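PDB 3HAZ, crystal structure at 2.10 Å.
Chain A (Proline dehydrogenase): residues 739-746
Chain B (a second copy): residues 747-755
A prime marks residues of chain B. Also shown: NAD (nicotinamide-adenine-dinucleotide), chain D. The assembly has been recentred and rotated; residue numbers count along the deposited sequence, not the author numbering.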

# COMPACT_ATOMS: atom_id res chain seq x y z
N VAL A 739 -23.26 49.36 11.71
CA VAL A 739 -21.91 49.73 12.12
C VAL A 739 -20.86 49.21 11.12
O VAL A 739 -19.87 49.88 10.84
CB VAL A 739 -21.61 49.26 13.55
CG1 VAL A 739 -20.12 49.39 13.86
CG2 VAL A 739 -22.43 50.07 14.56
N ALA A 740 -21.10 48.03 10.56
CA ALA A 740 -20.18 47.47 9.58
C ALA A 740 -20.02 48.39 8.37
O ALA A 740 -18.91 48.64 7.91
CB ALA A 740 -20.62 46.06 9.15
N ARG A 741 -21.14 48.89 7.85
CA ARG A 741 -21.11 49.81 6.71
C ARG A 741 -20.34 51.08 7.04
O ARG A 741 -19.63 51.62 6.19
CB ARG A 741 -22.53 50.16 6.27
CG ARG A 741 -23.23 49.06 5.49
CD ARG A 741 -24.36 49.64 4.66
NE ARG A 741 -25.44 50.14 5.50
CZ ARG A 741 -26.42 49.38 5.98
NH1 ARG A 741 -26.44 48.09 5.70
NH2 ARG A 741 -27.36 49.92 6.73
N SER A 742 -20.49 51.56 8.27
CA SER A 742 -19.78 52.74 8.72
C SER A 742 -18.27 52.47 8.74
O SER A 742 -17.48 53.30 8.28
CB SER A 742 -20.27 53.15 10.11
OG SER A 742 -19.34 54.03 10.74
N ILE A 743 -17.88 51.31 9.26
CA ILE A 743 -16.48 50.90 9.26
C ILE A 743 -15.96 50.78 7.83
O ILE A 743 -14.88 51.29 7.51
CB ILE A 743 -16.28 49.56 9.99
CG1 ILE A 743 -16.32 49.77 11.50
CG2 ILE A 743 -14.95 48.93 9.57
CD1 ILE A 743 -16.55 48.49 12.29
N ASN A 744 -16.73 50.12 6.98
CA ASN A 744 -16.35 49.93 5.59
C ASN A 744 -16.11 51.27 4.89
O ASN A 744 -15.15 51.42 4.14
CB ASN A 744 -17.41 49.12 4.85
CG ASN A 744 -16.90 48.56 3.54
OD1 ASN A 744 -15.71 48.25 3.41
ND2 ASN A 744 -17.79 48.41 2.56
N ARG A 745 -16.97 52.25 5.15
CA ARG A 745 -16.82 53.57 4.57
C ARG A 745 -15.56 54.27 5.07
O ARG A 745 -14.83 54.86 4.28
CB ARG A 745 -18.05 54.44 4.82
CG ARG A 745 -19.20 54.13 3.87
CD ARG A 745 -20.56 54.48 4.45
NE ARG A 745 -21.63 53.78 3.73
CZ ARG A 745 -22.90 53.73 4.12
NH1 ARG A 745 -23.79 53.07 3.39
NH2 ARG A 745 -23.28 54.35 5.23
N ALA A 746 -15.30 54.18 6.37
CA ALA A 746 -14.09 54.78 6.93
C ALA A 746 -12.84 54.15 6.32
O ALA A 746 -11.86 54.85 6.04
CB ALA A 746 -14.08 54.64 8.45
N LEU B 747 -18.52 51.31 -3.79
CA LEU B 747 -19.07 50.12 -3.15
C LEU B 747 -19.45 50.41 -1.70
O LEU B 747 -20.57 50.12 -1.27
CB LEU B 747 -18.10 48.94 -3.24
CG LEU B 747 -17.83 48.45 -4.67
CD1 LEU B 747 -16.75 47.38 -4.70
CD2 LEU B 747 -19.11 47.95 -5.32
N ALA B 748 -18.53 51.01 -0.95
CA ALA B 748 -18.76 51.28 0.46
C ALA B 748 -19.96 52.19 0.70
O ALA B 748 -20.64 52.08 1.73
CB ALA B 748 -17.51 51.88 1.09
N ALA B 749 -20.21 53.09 -0.24
CA ALA B 749 -21.29 54.07 -0.11
C ALA B 749 -22.68 53.45 -0.11
O ALA B 749 -23.61 54.00 0.49
CB ALA B 749 -21.17 55.14 -1.20
N LYS B 750 -22.84 52.31 -0.77
CA LYS B 750 -24.16 51.67 -0.88
C LYS B 750 -24.68 51.20 0.47
O LYS B 750 -23.89 50.86 1.37
CB LYS B 750 -24.11 50.47 -1.83
CG LYS B 750 -23.50 50.75 -3.19
CD LYS B 750 -23.39 49.44 -3.97
CE LYS B 750 -22.78 49.65 -5.35
NZ LYS B 750 -22.71 48.37 -6.10
N ASP B 751 -26.00 51.15 0.61
CA ASP B 751 -26.61 50.68 1.84
C ASP B 751 -26.77 49.16 1.84
O ASP B 751 -27.06 48.57 2.87
CB ASP B 751 -27.96 51.37 2.05
CG ASP B 751 -27.81 52.85 2.35
OD1 ASP B 751 -26.90 53.21 3.13
OD2 ASP B 751 -28.60 53.65 1.81
N GLY B 752 -26.56 48.54 0.68
CA GLY B 752 -26.73 47.11 0.55
C GLY B 752 -25.61 46.28 1.16
O GLY B 752 -24.88 46.75 2.04
N PRO B 753 -25.46 45.03 0.71
CA PRO B 753 -24.40 44.15 1.20
C PRO B 753 -23.00 44.67 0.89
O PRO B 753 -22.78 45.24 -0.18
CB PRO B 753 -24.65 42.85 0.43
CG PRO B 753 -26.13 42.88 0.12
CD PRO B 753 -26.43 44.32 -0.15
N ILE B 754 -22.08 44.48 1.83
CA ILE B 754 -20.67 44.72 1.55
C ILE B 754 -20.20 43.57 0.66
O ILE B 754 -20.21 42.42 1.07
CB ILE B 754 -19.84 44.79 2.84
CG1 ILE B 754 -20.29 45.99 3.68
CG2 ILE B 754 -18.34 44.88 2.53
CD1 ILE B 754 -19.80 45.97 5.11
N VAL B 755 -19.82 43.89 -0.57
CA VAL B 755 -19.42 42.86 -1.52
C VAL B 755 -17.89 42.79 -1.66
O VAL B 755 -17.18 43.71 -1.26
CB VAL B 755 -20.08 43.09 -2.90
CG1 VAL B 755 -21.61 43.02 -2.78
CG2 VAL B 755 -19.64 44.42 -3.51
PA NAD D . -22.99 46.82 17.40
O1A NAD D . -22.99 47.21 15.81
O2A NAD D . -23.97 47.65 18.12
O5B NAD D . -21.45 47.09 17.98
C5B NAD D . -20.59 45.99 18.20
C4B NAD D . -19.12 46.44 18.34
O4B NAD D . -18.70 47.50 17.39
C3B NAD D . -18.74 47.07 19.74
O3B NAD D . -17.61 46.63 20.42
C2B NAD D . -18.94 48.56 19.45
O2B NAD D . -18.63 49.51 20.45
C1B NAD D . -18.32 48.66 18.13
N9A NAD D . -18.74 49.87 17.42
C8A NAD D . -19.90 50.56 17.58
N7A NAD D . -19.89 51.66 16.68
C5A NAD D . -18.67 51.62 15.96
C6A NAD D . -18.15 52.44 14.97
N6A NAD D . -18.91 53.59 14.50
N1A NAD D . -16.93 52.16 14.43
C2A NAD D . -16.21 51.06 14.87
N3A NAD D . -16.73 50.26 15.85
C4A NAD D . -17.96 50.53 16.39
O3 NAD D . -23.32 45.18 17.60
PN NAD D . -23.77 44.62 19.11
O1N NAD D . -25.02 45.55 19.70
O2N NAD D . -22.63 44.66 20.02
O5D NAD D . -24.30 43.04 18.99
C5D NAD D . -25.54 42.76 18.35
C4D NAD D . -25.39 42.55 16.82
O4D NAD D . -24.19 41.79 16.37
C3D NAD D . -26.58 41.93 15.97
O3D NAD D . -27.12 42.68 14.91
C2D NAD D . -26.01 40.53 15.69
O2D NAD D . -26.72 39.59 14.90
C1D NAD D . -24.60 40.84 15.41
N1N NAD D . -23.81 39.61 15.58
C2N NAD D . -23.56 38.79 14.46
C3N NAD D . -22.79 37.56 14.63
C7N NAD D . -22.50 36.67 13.41
O7N NAD D . -21.72 35.80 13.50
N7N NAD D . -23.09 37.00 12.12
C4N NAD D . -22.29 37.17 15.97
C5N NAD D . -22.55 37.99 17.08
C6N NAD D . -23.32 39.24 16.91
O HOH W 1 -24.52 45.92 4.67
O HOH W 2 -20.47 49.70 3.26
O HOH W 3 -18.07 46.84 -0.18

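Residues 739-746 of chain A form part of a longer α-helix, held by i to i+4 backbone hydrogen bonds such as Asn744 N to Ala740 O (2.8 Å). Against it lies the end of a chain B helix, from which the chain runs on as a loop through Val755′. The closest CA atoms are those of Arg745 and Ala748′, 5.1 Å apart. No backbone-to-backbone hydrogen bond joins the two stretches; instead, chain A side chains reach the carbonyl groups of chain B, and 465 Å² of surface is buried in total.

Val739 takes no part in this contact and lies beside the dinucleotide, its CG2 3.2 Å from NAD O1A. Ala740 is the first residue to meet chain B. Its CB points toward the partner and packs 4.1 Å from Ile754′ CD1, a small apolar contact; Ala740 O is 4.0 Å from the same CD1.

The CA-to-CB bond of Arg741 points sideways to chain B, but the end of the side chain comes nearer. Asp751′ O lies over one face of the guanidinium, 2.9 Å from Arg741 NH1; despite the short distance, the angle is too poor for a hydrogen bond. Arg741 NH1 instead donates to water 1 (3.1 Å), which in turn donates to Gly752′ O (2.8 Å from the water). The Asp751′ carboxylate adds only longer-range attraction, with OD1 4.1 Å from Arg741 NE and well out of the guanidinium plane.

Ser742 and Ile743 lie clear of chain B and approach the adenine, Ile743 CG1 coming within 3.6 Å of NAD C2A. One turn after Ala740, Asn744 again points toward the partner. Asn744 ND2 packs 3.6 Å from Ile754′ CG2 and 3.8 Å from Ala748′ CB, while it also donates to two waters: water 2, which bridges to Ala748′ O, and water 3, whose link to Val755′ O is weak.

Arg745 makes the direct hydrogen bonds of the interface. Its extended side chain passes Ala748′, with Arg745 CG 4.0 Å from Ala748′ CB, and brings the guanidinium to the end of the chain B helix, where carbonyl oxygens are available as acceptors. Arg745 NE donates to Ala748′ O (2.8 Å, 161°), and Arg745 NH1 donates to Lys750′ O (3.0 Å). Arg745 NH1 also forms a salt bridge with Asp751′ OD1 (3.1 Å). These three acceptors lie near the guanidinium plane, where the N-H groups point, in contrast to the carbonyl that lies over one face of the Arg741 guanidinium. Ala746 faces away from chain B.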